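Local coordinates for protein 2-nitrobenzoate nitroreductase (Pseudomonas fluorescens, PDB 4Z85) that reduces the nitro group of 2-nitrobenzoate, probably using a bound FMN cofactor, at residues E140-K145 with E159-Y164; R84-V89 with T126-R131. All coordinates share one frame; numbering follows the deposited sequence.

Interaction 1 joins the two arms of a beta hairpin in the antiparallel barrel of the flavin reductase-like domain, and interaction 2 lays a loop against the next strand of the same barrel. Their centres are 8 Å apart. Strand 86-90 pairs with strand 137-150, where Leu143 N lies 2.9 Å from Glu85 O, probably as a hydrogen bond. The loop 126-131 reaches the hairpin directly. Thr126 OG1 probably bonds Glu140 OE1 at 2.6 Å, while Arg131 packs on the ring of Tyr164 in a cation-pi contact, with Arg131 NH2 3.3 Å from Tyr164 CZ. Both contacts thus belong to the framework of a domain that probably holds FMN.

Interaction 1: E140-K145 with E159-Y164; sequences ECKLYK and EIVAMY
Glu140 and the pair Val161-Ala162 face each other across an antiparallel hairpin, two residues on one strand opposite one on the other, which is a classic beta bulge. Glu140 O is gripped by two amides: Val161 N at 2.8 Å and, on a lone pair, Ala162 N at 3.2 Å. Ala162 O in turn receives Glu140 N. Between this bulge and a second one, where Tyr144 and Lys145 both face Phe157, Lys142 and Glu159 exchange two backbone bonds.

The bulge also brings the Val161 side chain close to its partner. CG2 stands between its own backbone N and carbonyl carbon (chi1 -57° puts CG1 anti to that carbon) and presses against Glu140 O at 3.0 Å, a tight fit. CG1 faces Lys142, whose extended chain crosses the valine at about a right angle; CG and CD both lie 3.7 Å from that methyl. A lysine suits this exposed spot because its methylenes cover the valine while the ammonium group can stay in solvent.

Glu140 has CG anti to its carbonyl carbon, and its chain continues extended past Ala162, with Glu140 OE1 3.9 Å from Ala162 CB. The small alanine is compatible with the carboxylate running beside it. Farther along, Tyr144 turns its ring edge to Glu159, CD1 meeting OE1 in the ring plane at 3.8 Å, with ring and carboxylate planes 63° apart. On the other face, Cys141 and Ile160 form the non-hydrogen-bonded pair and pack on Phe57, while Cys141 CA makes a CH...O contact of 3.2 Å with Glu159 O.

The buried carboxylate of Glu140 is satisfied by Thr126 OG1 and Thr125 N from the neighbouring loop, so its charge is probably stabilised by directed bonds that also tie that loop to the hairpin.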
# COMPACT_ATOMS: atom_id res chain seq x y z
N GLU A 140 -0.73 8.46 -15.64
CA GLU A 140 0.13 9.54 -16.12
C GLU A 140 0.24 10.56 -14.99
O GLU A 140 -0.78 11.15 -14.57
CB GLU A 140 -0.45 10.16 -17.40
CG GLU A 140 -0.66 9.13 -18.52
CD GLU A 140 -1.14 9.75 -19.83
OE1 GLU A 140 -1.39 10.97 -19.86
OE2 GLU A 140 -1.25 9.00 -20.83
N CYS A 141 1.48 10.75 -14.53
CA CYS A 141 1.74 11.50 -13.30
C CYS A 141 2.72 12.64 -13.45
O CYS A 141 3.66 12.60 -14.25
CB CYS A 141 2.29 10.57 -12.22
SG CYS A 141 1.31 9.09 -11.94
N LYS A 142 2.48 13.66 -12.64
CA LYS A 142 3.42 14.75 -12.45
C LYS A 142 3.93 14.72 -11.02
O LYS A 142 3.23 14.27 -10.10
CB LYS A 142 2.76 16.09 -12.77
CG LYS A 142 2.39 16.21 -14.24
CD LYS A 142 1.71 17.55 -14.54
CE LYS A 142 1.64 17.83 -16.03
NZ LYS A 142 0.96 19.14 -16.31
N LEU A 143 5.15 15.19 -10.84
CA LEU A 143 5.74 15.27 -9.52
C LEU A 143 5.03 16.31 -8.69
O LEU A 143 4.90 17.46 -9.11
CB LEU A 143 7.23 15.60 -9.61
CG LEU A 143 7.93 15.69 -8.26
CD1 LEU A 143 7.92 14.31 -7.57
CD2 LEU A 143 9.35 16.23 -8.38
N TYR A 144 4.55 15.92 -7.52
CA TYR A 144 3.99 16.87 -6.59
C TYR A 144 5.08 17.39 -5.67
O TYR A 144 5.29 18.60 -5.54
CB TYR A 144 2.88 16.22 -5.79
CG TYR A 144 2.04 17.20 -5.01
CD1 TYR A 144 1.00 17.90 -5.62
CD2 TYR A 144 2.29 17.45 -3.67
CE1 TYR A 144 0.21 18.78 -4.91
CE2 TYR A 144 1.52 18.34 -2.95
CZ TYR A 144 0.48 19.01 -3.58
OH TYR A 144 -0.29 19.89 -2.86
N LYS A 145 5.78 16.46 -5.02
CA LYS A 145 6.84 16.88 -4.10
C LYS A 145 7.71 15.70 -3.72
O LYS A 145 7.21 14.59 -3.61
CB LYS A 145 6.25 17.49 -2.83
CG LYS A 145 7.21 17.64 -1.67
CD LYS A 145 7.02 18.97 -0.97
CE LYS A 145 6.13 18.81 0.23
NZ LYS A 145 5.82 20.16 0.82
N GLU A 159 1.24 13.30 -8.46
CA GLU A 159 -0.15 13.66 -8.72
C GLU A 159 -0.60 12.98 -10.01
O GLU A 159 0.09 13.06 -11.03
CB GLU A 159 -0.33 15.18 -8.83
CG GLU A 159 -1.75 15.58 -9.22
CD GLU A 159 -1.93 17.07 -9.25
OE1 GLU A 159 -0.97 17.79 -8.90
OE2 GLU A 159 -3.04 17.52 -9.62
N ILE A 160 -1.72 12.29 -9.94
CA ILE A 160 -2.28 11.65 -11.12
C ILE A 160 -2.96 12.70 -11.99
O ILE A 160 -3.90 13.34 -11.55
CB ILE A 160 -3.30 10.57 -10.75
CG1 ILE A 160 -2.68 9.58 -9.77
CG2 ILE A 160 -3.79 9.86 -12.00
CD1 ILE A 160 -3.70 8.70 -9.09
N VAL A 161 -2.49 12.86 -13.22
CA VAL A 161 -3.14 13.82 -14.10
C VAL A 161 -4.06 13.11 -15.07
O VAL A 161 -5.10 13.68 -15.46
CB VAL A 161 -2.12 14.70 -14.85
CG1 VAL A 161 -1.24 15.40 -13.84
CG2 VAL A 161 -1.29 13.89 -15.79
N ALA A 162 -3.73 11.88 -15.44
CA ALA A 162 -4.67 11.10 -16.26
C ALA A 162 -4.46 9.61 -16.10
O ALA A 162 -3.44 9.20 -15.59
CB ALA A 162 -4.56 11.50 -17.74
N MET A 163 -5.42 8.81 -16.53
CA MET A 163 -5.27 7.35 -16.48
C MET A 163 -5.51 6.68 -17.83
O MET A 163 -6.42 7.05 -18.57
CB MET A 163 -6.23 6.75 -15.46
CG MET A 163 -6.04 7.23 -14.02
SD MET A 163 -7.10 6.29 -12.90
CE MET A 163 -6.83 7.13 -11.32
N TYR A 164 -4.68 5.68 -18.13
CA TYR A 164 -4.90 4.76 -19.24
C TYR A 164 -5.47 3.44 -18.73
O TYR A 164 -4.97 2.88 -17.76
CB TYR A 164 -3.60 4.48 -19.99
CG TYR A 164 -3.66 3.20 -20.80
CD1 TYR A 164 -4.30 3.17 -22.03
CD2 TYR A 164 -3.11 2.03 -20.31
CE1 TYR A 164 -4.37 2.01 -22.77
CE2 TYR A 164 -3.17 0.85 -21.04
CZ TYR A 164 -3.80 0.85 -22.27
OH TYR A 164 -3.87 -0.31 -23.00

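Interaction 2: R84-V89 with T126-R131; sequences REQFVV and TIDVPR
Before Gln86 makes the first direct touch, on Ile127 and Asp128, Arg84 faces the aspartate from the end of helix 77-84, its NH1 5.0 Å from OD2. These opposite charges are not in contact; a water lies at the guanidinium edge, in its plane, but its spacing to Asp128 is too short for a bridge to be more than doubtful. Glu85, the first residue past the helix, has a positive phi of 56°, and the chain turns into strand 86-90.

Gln86 carries the polar part. With CG anti to the carbonyl carbon and the chain extended, it slides past Ile127 in the opposite direction, and OE1 accepts Asp128 N at 2.9 Å from a donor tilted 30° out of the amide plane. Its CD lies 3.7 Å from Ile127 CB, so glutamine combines an acceptor with a flat surface for the isoleucine. An alanine here would probably leave Asp128 N without this acceptor and uncover the CB and CG2 side of Ile127.

Phe87 points away from the loop, packing on Val30, Cys141 and Val156 inside the closed antiparallel barrel, as its bulky apolar ring suits. The loop 126-131 therefore covers the outer face of this strand. Only backbone of Phe87 serves the loop: Val129 CG2 lies 4.0 Å from Phe87 CA, and Ile127 CD1 comes 3.4 Å from Phe87 O, Ile127 CG1 having taken the crowded position between N and carbonyl carbon.

Val88 faces the loop again. Its CG2 meets Ile127 CD1 at 3.9 Å and Val129 O at 3.5 Å, with Val129 CG1 and Pro130 O also close by; Ser124 OG and Thr31 OG1 bond the two carbonyls. Val88 CG1 lies 4.0 Å from Arg131 CB, and the compact valine fits between these neighbours, while the arginine chain runs on to Thr133 O.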
# COMPACT_ATOMS: atom_id res chain seq x y z
N ARG A 84 12.48 15.56 -14.91
CA ARG A 84 11.35 15.74 -15.82
C ARG A 84 10.05 16.16 -15.13
O ARG A 84 9.13 16.66 -15.78
CB ARG A 84 11.11 14.45 -16.61
CG ARG A 84 12.31 13.95 -17.38
CD ARG A 84 12.12 14.19 -18.86
NE ARG A 84 13.21 13.64 -19.66
CZ ARG A 84 13.18 13.56 -20.98
NH1 ARG A 84 12.13 14.00 -21.64
NH2 ARG A 84 14.21 13.04 -21.64
N GLU A 85 9.97 15.95 -13.81
CA GLU A 85 8.76 16.22 -13.02
C GLU A 85 7.56 15.46 -13.58
O GLU A 85 6.41 15.86 -13.38
CB GLU A 85 8.49 17.73 -12.96
CG GLU A 85 9.70 18.48 -12.43
CD GLU A 85 9.48 19.98 -12.33
OE1 GLU A 85 8.31 20.41 -12.24
OE2 GLU A 85 10.49 20.71 -12.35
N GLN A 86 7.85 14.36 -14.27
CA GLN A 86 6.84 13.51 -14.87
C GLN A 86 7.25 12.06 -14.77
O GLN A 86 8.45 11.76 -14.77
CB GLN A 86 6.63 13.84 -16.35
CG GLN A 86 6.43 15.27 -16.71
CD GLN A 86 6.19 15.43 -18.20
OE1 GLN A 86 6.54 14.55 -18.99
NE2 GLN A 86 5.58 16.54 -18.58
N PHE A 87 6.26 11.18 -14.69
CA PHE A 87 6.53 9.73 -14.76
C PHE A 87 5.23 8.96 -14.90
O PHE A 87 4.14 9.53 -14.74
CB PHE A 87 7.32 9.24 -13.54
CG PHE A 87 6.65 9.49 -12.21
CD1 PHE A 87 6.72 10.74 -11.61
CD2 PHE A 87 5.99 8.46 -11.55
CE1 PHE A 87 6.13 10.97 -10.38
CE2 PHE A 87 5.40 8.69 -10.31
CZ PHE A 87 5.46 9.94 -9.73
N VAL A 88 5.35 7.67 -15.21
CA VAL A 88 4.16 6.84 -15.32
C VAL A 88 4.20 5.74 -14.28
O VAL A 88 5.23 5.08 -14.11
CB VAL A 88 4.02 6.19 -16.71
CG1 VAL A 88 2.90 5.12 -16.71
CG2 VAL A 88 3.74 7.25 -17.77
N VAL A 89 3.08 5.56 -13.58
CA VAL A 89 2.91 4.37 -12.76
C VAL A 89 2.14 3.32 -13.56
O VAL A 89 0.98 3.49 -13.88
CB VAL A 89 2.16 4.69 -11.44
CG1 VAL A 89 1.87 3.39 -10.68
CG2 VAL A 89 2.98 5.64 -10.58
N THR A 126 -0.89 13.08 -21.73
CA THR A 126 -0.71 14.34 -21.01
C THR A 126 0.73 14.65 -20.64
O THR A 126 1.03 15.74 -20.14
CB THR A 126 -1.53 14.36 -19.72
OG1 THR A 126 -1.05 13.33 -18.85
CG2 THR A 126 -3.00 14.13 -20.02
N ILE A 127 1.63 13.69 -20.83
CA ILE A 127 3.02 13.87 -20.44
C ILE A 127 3.94 13.21 -21.45
O ILE A 127 3.48 12.52 -22.35
CB ILE A 127 3.31 13.29 -19.02
CG1 ILE A 127 2.91 11.82 -18.96
CG2 ILE A 127 2.61 14.09 -17.94
CD1 ILE A 127 3.31 11.15 -17.66
N ASP A 128 5.24 13.41 -21.28
CA ASP A 128 6.22 12.92 -22.24
C ASP A 128 6.67 11.49 -21.97
O ASP A 128 7.05 10.77 -22.89
CB ASP A 128 7.44 13.84 -22.25
CG ASP A 128 7.12 15.23 -22.78
OD1 ASP A 128 6.27 15.33 -23.70
OD2 ASP A 128 7.70 16.20 -22.26
N VAL A 129 6.63 11.08 -20.71
CA VAL A 129 7.06 9.73 -20.35
C VAL A 129 6.04 8.72 -20.85
O VAL A 129 4.84 8.89 -20.64
CB VAL A 129 7.25 9.58 -18.82
CG1 VAL A 129 7.73 8.17 -18.46
CG2 VAL A 129 8.24 10.61 -18.31
N PRO A 130 6.50 7.67 -21.54
CA PRO A 130 5.61 6.65 -22.09
C PRO A 130 5.22 5.61 -21.05
O PRO A 130 5.92 5.45 -20.05
CB PRO A 130 6.47 6.01 -23.18
CG PRO A 130 7.84 6.09 -22.63
CD PRO A 130 7.91 7.41 -21.89
N ARG A 131 4.11 4.92 -21.30
CA ARG A 131 3.68 3.80 -20.50
C ARG A 131 4.17 2.51 -21.14
O ARG A 131 4.60 2.50 -22.29
CB ARG A 131 2.17 3.77 -20.39
CG ARG A 131 1.48 3.40 -21.69
CD ARG A 131 0.01 3.19 -21.48
NE ARG A 131 -0.74 3.01 -22.73
CZ ARG A 131 -0.84 1.85 -23.38
NH1 ARG A 131 -0.22 0.77 -22.92
NH2 ARG A 131 -1.55 1.78 -24.50
O HOH W 1 9.69 15.94 -20.88